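Local coordinates for protein SCO1, mitochondrial (Saccharomyces cerevisiae, PDB 2B7K) that is required for the accumulation of subunits 1 and 2 of cytochrome c oxidase and is thought to transport copper or insert it into that enzyme, at residues 56-61 against 97-102; 80-85 against 106-111; 43-48 against 146-151. All blocks are in the same frame, centred on the assembly; numbering follows the deposited sequence.

Contact 1. Residues 56-61 against 97-102; sequences ICPDEL and KEYLSD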
# COMPACT_ATOMS: atom_id res chain seq x y z
N ILE A 56 11.57 -8.39 -6.68
CA ILE A 56 11.02 -7.86 -5.43
C ILE A 56 9.57 -7.39 -5.48
O ILE A 56 8.71 -7.93 -4.77
CB ILE A 56 11.90 -6.70 -4.89
CG1 ILE A 56 13.25 -7.25 -4.40
CG2 ILE A 56 11.20 -6.00 -3.74
CD1 ILE A 56 14.09 -7.91 -5.48
N CYS A 57 9.28 -6.49 -6.24
CA CYS A 57 7.94 -5.91 -6.25
C CYS A 57 6.91 -6.93 -6.71
O CYS A 57 5.82 -7.03 -6.08
CB CYS A 57 7.91 -4.68 -7.17
SG CYS A 57 8.94 -3.30 -6.61
N PRO A 58 7.10 -7.71 -7.81
CA PRO A 58 6.13 -8.75 -8.17
C PRO A 58 5.90 -9.75 -7.04
O PRO A 58 4.77 -10.15 -6.76
CB PRO A 58 6.77 -9.41 -9.39
CG PRO A 58 7.52 -8.27 -10.02
CD PRO A 58 8.16 -7.62 -8.83
N ASP A 59 6.99 -10.16 -6.38
CA ASP A 59 6.88 -11.11 -5.27
C ASP A 59 6.08 -10.53 -4.10
O ASP A 59 5.29 -11.24 -3.47
CB ASP A 59 8.27 -11.52 -4.77
CG ASP A 59 9.05 -12.34 -5.78
OD1 ASP A 59 8.44 -13.18 -6.48
OD2 ASP A 59 10.28 -12.15 -5.87
N GLU A 60 6.28 -9.25 -3.82
CA GLU A 60 5.57 -8.59 -2.73
C GLU A 60 4.08 -8.45 -3.05
O GLU A 60 3.23 -8.69 -2.20
CB GLU A 60 6.16 -7.20 -2.45
CG GLU A 60 7.56 -7.21 -1.89
CD GLU A 60 7.62 -7.69 -0.45
OE1 GLU A 60 7.36 -8.89 -0.19
OE2 GLU A 60 7.93 -6.86 0.44
N LEU A 61 3.78 -8.04 -4.27
CA LEU A 61 2.39 -7.88 -4.68
C LEU A 61 1.68 -9.23 -4.69
O LEU A 61 0.49 -9.32 -4.39
CB LEU A 61 2.31 -7.22 -6.06
CG LEU A 61 2.73 -5.74 -6.09
CD1 LEU A 61 2.80 -5.26 -7.52
CD2 LEU A 61 1.73 -4.90 -5.29
N LYS A 97 -2.22 0.36 -14.64
CA LYS A 97 -3.38 -0.50 -14.88
C LYS A 97 -2.94 -1.82 -15.50
O LYS A 97 -3.40 -2.89 -15.10
CB LYS A 97 -4.39 0.19 -15.80
CG LYS A 97 -5.21 1.27 -15.12
CD LYS A 97 -6.35 1.78 -16.02
CE LYS A 97 -5.84 2.71 -17.12
NZ LYS A 97 -4.94 2.03 -18.09
N GLU A 98 -2.04 -1.75 -16.48
CA GLU A 98 -1.56 -2.95 -17.14
C GLU A 98 -0.72 -3.82 -16.20
O GLU A 98 -0.88 -5.04 -16.16
CB GLU A 98 -0.76 -2.61 -18.39
CG GLU A 98 -0.19 -3.83 -19.09
CD GLU A 98 0.34 -3.53 -20.48
OE1 GLU A 98 0.99 -4.42 -21.07
OE2 GLU A 98 0.10 -2.41 -20.98
N TYR A 99 0.17 -3.18 -15.45
CA TYR A 99 1.02 -3.90 -14.51
C TYR A 99 0.19 -4.61 -13.44
O TYR A 99 0.41 -5.79 -13.15
CB TYR A 99 1.98 -2.93 -13.82
CG TYR A 99 2.92 -3.58 -12.83
CD1 TYR A 99 3.90 -4.48 -13.25
CD2 TYR A 99 2.85 -3.27 -11.46
CE1 TYR A 99 4.79 -5.06 -12.34
CE2 TYR A 99 3.74 -3.84 -10.55
CZ TYR A 99 4.71 -4.74 -10.99
OH TYR A 99 5.61 -5.27 -10.09
N LEU A 100 -0.78 -3.90 -12.87
CA LEU A 100 -1.61 -4.48 -11.82
C LEU A 100 -2.64 -5.50 -12.29
O LEU A 100 -3.21 -6.22 -11.47
CB LEU A 100 -2.29 -3.37 -11.01
CG LEU A 100 -1.34 -2.51 -10.17
CD1 LEU A 100 -2.14 -1.44 -9.42
CD2 LEU A 100 -0.58 -3.39 -9.16
N SER A 101 -2.87 -5.58 -13.60
CA SER A 101 -3.84 -6.52 -14.13
C SER A 101 -3.41 -7.96 -13.82
O SER A 101 -4.22 -8.89 -13.87
CB SER A 101 -4.02 -6.33 -15.64
OG SER A 101 -2.84 -6.66 -16.35
N ASP A 102 -2.13 -8.13 -13.49
CA ASP A 102 -1.60 -9.45 -13.17
C ASP A 102 -1.64 -9.75 -11.68
O ASP A 102 -1.14 -10.79 -11.23
CB ASP A 102 -0.17 -9.58 -13.69
CG ASP A 102 -0.11 -9.71 -15.21
OD1 ASP A 102 0.96 -9.43 -15.80
OD2 ASP A 102 -1.13 -10.10 -15.81
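The phenol ring of Tyr99 lies against Leu61, whose CD1 methyl comes within 3.5 Å of ring atom CE2. The contact joins two helices packed on one face of the thioredoxin-like sheet: helix 56-75, whose first turn carries Cys57, and the last part of helix 93-100. Cys57 and Cys53 are inferred copper ligands from relatives, so this packing sits next to the probable metal site.

Tyr99 does most of the work because it is long enough to span the space between the helices. With CG anti to the backbone N (chi1 -180°), the ring leaves its own helix and extends toward the other. Leu61 meets it obliquely, and the same CD1 lies 4.0 Å from ring atom CZ. Beyond the ring, Tyr99 OH reaches the start of helix 56-75; the side chains of Pro58 and Tyr99 cross at about a right angle, with Pro58 CG 3.6 Å from Tyr99 OH. The CB of Cys57 is also close, 3.8 Å from Tyr99 OH. Proline suits this place, since a backbone N in the first turn of a helix has no carbonyl of the same helix to bond to, and the lack of an N-H costs nothing there; the helix is under way by the bond from Glu60 N to Ile56 O.

Between the two segments the interaction is one of shape and apolar surface. An alanine in place of Tyr99 would probably open a gap beside Leu61 and leave Pro58 and Cys57 without the oxygen that now rests on them. The Tyr99 ring also meets that of Phe103, while Leu61 also touches Tyr47 of the sheet below. Leu100 adds a branched end that a straight chain would lack: Leu100 CD2 stands 4.2 Å from Leu61 CD1.

Contact 2. Residues 80-85 against 106-111; sequences QPLFIT and SILGLT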
# COMPACT_ATOMS: atom_id res chain seq x y z
N GLN A 80 -7.92 -1.58 2.20
CA GLN A 80 -7.81 -0.69 1.05
C GLN A 80 -6.35 -0.81 0.63
O GLN A 80 -5.49 -0.10 1.17
CB GLN A 80 -8.11 0.77 1.42
CG GLN A 80 -7.77 1.75 0.28
CD GLN A 80 -8.27 3.16 0.51
OE1 GLN A 80 -9.03 3.70 -0.30
NE2 GLN A 80 -7.86 3.77 1.62
N PRO A 81 -6.04 -1.71 -0.31
CA PRO A 81 -4.65 -1.90 -0.76
C PRO A 81 -4.26 -0.86 -1.79
O PRO A 81 -4.97 -0.63 -2.77
CB PRO A 81 -4.66 -3.31 -1.32
CG PRO A 81 -6.03 -3.43 -1.88
CD PRO A 81 -6.93 -2.72 -0.90
N LEU A 82 -3.11 -0.23 -1.56
CA LEU A 82 -2.62 0.82 -2.45
C LEU A 82 -1.19 0.56 -2.89
O LEU A 82 -0.33 0.25 -2.07
CB LEU A 82 -2.68 2.17 -1.72
CG LEU A 82 -4.05 2.57 -1.17
CD1 LEU A 82 -3.92 3.78 -0.25
CD2 LEU A 82 -4.99 2.86 -2.33
N PHE A 83 -0.96 0.67 -4.20
CA PHE A 83 0.38 0.51 -4.76
C PHE A 83 0.81 1.89 -5.23
O PHE A 83 0.25 2.44 -6.17
CB PHE A 83 0.35 -0.44 -5.96
CG PHE A 83 1.70 -0.60 -6.64
CD1 PHE A 83 1.86 -0.24 -7.97
CD2 PHE A 83 2.78 -1.11 -5.94
CE1 PHE A 83 3.11 -0.40 -8.60
CE2 PHE A 83 4.03 -1.27 -6.56
CZ PHE A 83 4.20 -0.92 -7.89
N ILE A 84 1.80 2.46 -4.56
CA ILE A 84 2.28 3.79 -4.94
C ILE A 84 3.61 3.66 -5.66
O ILE A 84 4.56 3.09 -5.14
CB ILE A 84 2.47 4.69 -3.70
CG1 ILE A 84 1.15 4.80 -2.92
CG2 ILE A 84 2.91 6.09 -4.14
CD1 ILE A 84 1.21 5.74 -1.73
N THR A 85 3.67 4.20 -6.88
CA THR A 85 4.90 4.12 -7.64
C THR A 85 5.92 5.15 -7.18
O THR A 85 5.56 6.23 -6.70
CB THR A 85 4.66 4.33 -9.16
OG1 THR A 85 5.89 4.13 -9.87
CG2 THR A 85 4.15 5.75 -9.42
N SER A 106 -8.19 -5.79 -6.23
CA SER A 106 -8.48 -4.74 -5.25
C SER A 106 -7.35 -3.72 -5.11
O SER A 106 -7.57 -2.61 -4.60
CB SER A 106 -8.77 -5.35 -3.88
OG SER A 106 -10.04 -5.97 -3.86
N ILE A 107 -6.16 -4.10 -5.54
CA ILE A 107 -5.01 -3.20 -5.44
C ILE A 107 -5.20 -1.99 -6.36
O ILE A 107 -5.47 -2.13 -7.55
CB ILE A 107 -3.71 -3.94 -5.81
CG1 ILE A 107 -3.50 -5.14 -4.88
CG2 ILE A 107 -2.52 -2.98 -5.69
CD1 ILE A 107 -2.39 -6.08 -5.32
N LEU A 108 -5.09 -0.80 -5.78
CA LEU A 108 -5.26 0.42 -6.56
C LEU A 108 -3.92 1.11 -6.73
O LEU A 108 -3.26 1.42 -5.74
CB LEU A 108 -6.24 1.36 -5.87
CG LEU A 108 -6.56 2.68 -6.58
CD1 LEU A 108 -7.30 2.41 -7.89
CD2 LEU A 108 -7.42 3.54 -5.66
N GLY A 109 -3.55 1.36 -7.97
CA GLY A 109 -2.28 2.03 -8.24
C GLY A 109 -2.41 3.54 -8.14
O GLY A 109 -3.39 4.11 -8.62
N LEU A 110 -1.44 4.17 -7.49
CA LEU A 110 -1.43 5.63 -7.34
C LEU A 110 -0.16 6.19 -7.96
O LEU A 110 0.91 5.61 -7.82
CB LEU A 110 -1.46 6.05 -5.87
CG LEU A 110 -2.59 5.56 -4.97
CD1 LEU A 110 -2.48 6.24 -3.60
CD2 LEU A 110 -3.95 5.87 -5.60
N THR A 111 -0.29 7.33 -8.62
CA THR A 111 0.86 7.97 -9.23
C THR A 111 0.61 9.47 -9.28
O THR A 111 -0.38 9.95 -8.73
CB THR A 111 1.12 7.43 -10.66
OG1 THR A 111 2.32 8.03 -11.18
CG2 THR A 111 -0.04 7.75 -11.58
O HOH W 1 -7.78 -0.14 -2.93
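Leu110 and Ile84 pack as neighbours on parallel strands, and Leu110 can be followed outward. Its CB lies 4.0 Å from Phe83 O and close to Ile84 CG1. CG stands anti to the carbonyl carbon (chi1 -57°), and beyond it CD1 settles 4.0 Å from Ile84 CG1, with Ile84 CD1 and Leu82 CD2 slightly farther off. On the same face Leu82 and Leu108 run side by side, Leu82 CD2 being 4.0 Å from Leu108 CB, and Phe34 of strand 33-35 covers this leucine-rich surface.

The other face carries Phe83, with its CB 3.8 Å from Ile107 CG2. Gly109 pairs with Phe83, and a side chain there would have to share its space with Leu100 of helix 93-100.

Four backbone bonds join the strands, from Leu108 N to Pro81 O at one end to Thr85 N to Leu110 O, 3.2 Å, at the other. A water donates to both Pro81 O and Ser106 O where the segments diverge. The hydroxyls of Thr85 and Thr111 turn to Asp91. The chemistry implies a division of labour: main-chain bonds fix the register of this beta-alpha-beta unit, while apolar side chains, leucines with Ile84 on one face and Phe83 with Ile107 on the other, pack across it.

Contact 3. Residues 43-48 against 146-151; sequences FSIIYF and IFFYLM
Ile46 and Tyr149 form a hydrogen-bonded antiparallel pair, each backbone N-H meeting the other's carbonyl, and they sit in the closely knit part of this contact. Ser44 and Met151 make a second such pair, the bond from Met151 N to Ser44 O measuring 2.8 Å and being nearly straight at 173°. Between the two pairs, Ile45 faces Leu150, whose CD1 methyl rests 3.4 Å from Ser44 O.

Side chains fill in on both faces. On the Ile46 side, the CD1 of that residue reaches Met151 CG at 3.9 Å; methionine suits the spot because its flexible chain can bend away at chi2 and chi3. Farther along, the edge of the Phe48 ring points at the face of Tyr149 in an offset edge-to-face pair, the planes at 89°. Tyr149 keeps Ile46 O at its rim, in plane, with CD1 3.4 Å away. On the opposite face Ile45 CD1 lies 3.9 Å from Phe148 CB, and the Phe148 ring takes Tyr47 CD1 over one face, offset toward the rim. CG, anti to the backbone N (chi1 177°), carries the Tyr47 ring against Phe148; the Tyr47 hydroxyl bonds to Ser145 O.

Past this the strands part. Phe147 is exposed and its CB bond points away from strand 44-49, as does that of Ile146. A water fills in for direct pairing here, accepting from Phe48 N and donating to Phe147 O, each at 2.8 Å.

Strand 44-49 also bonds to strand 80-85 on its other edge. An inner strand with one parallel and one antiparallel neighbour, leading through a short loop with Cys53 into the helix whose first turn holds Cys57, is characteristic of the thioredoxin fold, to whose clan the SCO1/SenC family belongs.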
# COMPACT_ATOMS: atom_id res chain seq x y z
N PHE A 43 -9.03 0.57 7.00
CA PHE A 43 -7.67 0.12 7.21
C PHE A 43 -7.06 0.02 5.82
O PHE A 43 -7.60 -0.66 4.95
CB PHE A 43 -7.65 -1.24 7.90
CG PHE A 43 -7.52 -1.15 9.39
CD1 PHE A 43 -6.29 -0.86 9.97
CD2 PHE A 43 -8.63 -1.32 10.21
CE1 PHE A 43 -6.16 -0.73 11.35
CE2 PHE A 43 -8.51 -1.19 11.60
CZ PHE A 43 -7.28 -0.90 12.17
N SER A 44 -5.95 0.71 5.61
CA SER A 44 -5.30 0.71 4.32
C SER A 44 -3.93 0.06 4.45
O SER A 44 -3.31 0.12 5.50
CB SER A 44 -5.14 2.14 3.81
OG SER A 44 -6.40 2.80 3.74
N ILE A 45 -3.47 -0.56 3.38
CA ILE A 45 -2.15 -1.17 3.38
C ILE A 45 -1.46 -0.62 2.13
O ILE A 45 -1.94 -0.79 1.01
CB ILE A 45 -2.24 -2.72 3.40
CG1 ILE A 45 -0.82 -3.29 3.53
CG2 ILE A 45 -2.97 -3.24 2.16
CD1 ILE A 45 -0.78 -4.73 4.02
N ILE A 46 -0.36 0.07 2.35
CA ILE A 46 0.39 0.72 1.28
C ILE A 46 1.72 0.07 0.95
O ILE A 46 2.48 -0.31 1.85
CB ILE A 46 0.65 2.19 1.65
CG1 ILE A 46 -0.68 2.88 1.96
CG2 ILE A 46 1.39 2.89 0.52
CD1 ILE A 46 -0.52 4.27 2.55
N TYR A 47 1.99 -0.06 -0.34
CA TYR A 47 3.25 -0.64 -0.78
C TYR A 47 3.85 0.28 -1.83
O TYR A 47 3.17 0.66 -2.79
CB TYR A 47 3.04 -2.03 -1.39
CG TYR A 47 4.33 -2.63 -1.93
CD1 TYR A 47 5.36 -3.00 -1.07
CD2 TYR A 47 4.52 -2.78 -3.30
CE1 TYR A 47 6.57 -3.51 -1.57
CE2 TYR A 47 5.73 -3.28 -3.81
CZ TYR A 47 6.74 -3.64 -2.94
OH TYR A 47 7.94 -4.11 -3.44
N PHE A 48 5.11 0.66 -1.63
CA PHE A 48 5.83 1.52 -2.57
C PHE A 48 6.71 0.64 -3.45
O PHE A 48 7.42 -0.23 -2.95
CB PHE A 48 6.72 2.51 -1.80
CG PHE A 48 5.98 3.65 -1.17
CD1 PHE A 48 5.88 4.88 -1.81
CD2 PHE A 48 5.38 3.49 0.08
CE1 PHE A 48 5.20 5.95 -1.23
CE2 PHE A 48 4.69 4.56 0.68
CZ PHE A 48 4.60 5.79 0.02
N ILE A 146 10.52 -2.68 0.24
CA ILE A 146 10.32 -3.90 1.01
C ILE A 146 9.30 -3.91 2.15
O ILE A 146 9.07 -4.96 2.74
CB ILE A 146 11.68 -4.38 1.58
CG1 ILE A 146 12.30 -3.26 2.43
CG2 ILE A 146 12.61 -4.77 0.45
CD1 ILE A 146 13.63 -3.61 3.05
N PHE A 147 8.70 -2.77 2.48
CA PHE A 147 7.71 -2.77 3.57
C PHE A 147 6.29 -2.49 3.09
O PHE A 147 6.09 -1.83 2.08
CB PHE A 147 8.00 -1.69 4.62
CG PHE A 147 9.25 -1.91 5.40
CD1 PHE A 147 10.41 -1.21 5.08
CD2 PHE A 147 9.27 -2.79 6.48
CE1 PHE A 147 11.58 -1.39 5.82
CE2 PHE A 147 10.44 -2.97 7.22
CZ PHE A 147 11.59 -2.27 6.90
N PHE A 148 5.33 -3.01 3.85
CA PHE A 148 3.92 -2.73 3.60
C PHE A 148 3.59 -1.84 4.80
O PHE A 148 3.99 -2.15 5.93
CB PHE A 148 3.05 -4.00 3.66
CG PHE A 148 3.21 -4.89 2.47
CD1 PHE A 148 4.02 -6.02 2.53
CD2 PHE A 148 2.54 -4.62 1.28
CE1 PHE A 148 4.15 -6.87 1.43
CE2 PHE A 148 2.66 -5.45 0.17
CZ PHE A 148 3.47 -6.58 0.25
N TYR A 149 2.91 -0.72 4.56
CA TYR A 149 2.55 0.19 5.64
C TYR A 149 1.07 0.09 5.94
O TYR A 149 0.23 0.37 5.07
CB TYR A 149 2.92 1.64 5.26
CG TYR A 149 4.37 1.80 4.85
CD1 TYR A 149 4.81 1.38 3.59
CD2 TYR A 149 5.31 2.31 5.74
CE1 TYR A 149 6.16 1.48 3.23
CE2 TYR A 149 6.65 2.41 5.39
CZ TYR A 149 7.07 1.99 4.14
OH TYR A 149 8.40 2.05 3.81
N LEU A 150 0.74 -0.32 7.16
CA LEU A 150 -0.65 -0.46 7.57
C LEU A 150 -1.11 0.83 8.24
O LEU A 150 -0.51 1.26 9.22
CB LEU A 150 -0.80 -1.63 8.55
CG LEU A 150 -2.24 -2.01 8.92
CD1 LEU A 150 -2.99 -2.47 7.67
CD2 LEU A 150 -2.21 -3.12 9.95
N MET A 151 -2.17 1.44 7.70
CA MET A 151 -2.68 2.70 8.24
C MET A 151 -4.10 2.47 8.77
O MET A 151 -4.92 1.85 8.09
CB MET A 151 -2.71 3.77 7.15
CG MET A 151 -1.45 3.84 6.29
SD MET A 151 0.06 4.23 7.21
CE MET A 151 -0.09 6.00 7.40
O HOH W 2 7.16 -0.38 -0.05

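In the fold
Contacts 2 and 3 belong to one mixed sheet, their centres about 10 Å apart, and are joined because strands 80-85 and 44-49 are neighbours in it. Contact 1 lies above that sheet, its centre about 10 Å from that of contact 2 and 15 Å from that of contact 3, where Leu61 and Tyr99 rest on Phe83 and Cys57 on Tyr47. Along the chain, contact 3 closes the longest loop and encloses the other two, whose segments alternate. Strand, helix, strand, helix and strand thus follow in order from 44 to 111, before 148-151 adds on antiparallel beside 44-49. The single thioredoxin-like domain thereby sets the inferred copper ligand Cys57 at the start of a helix packed on the sheet.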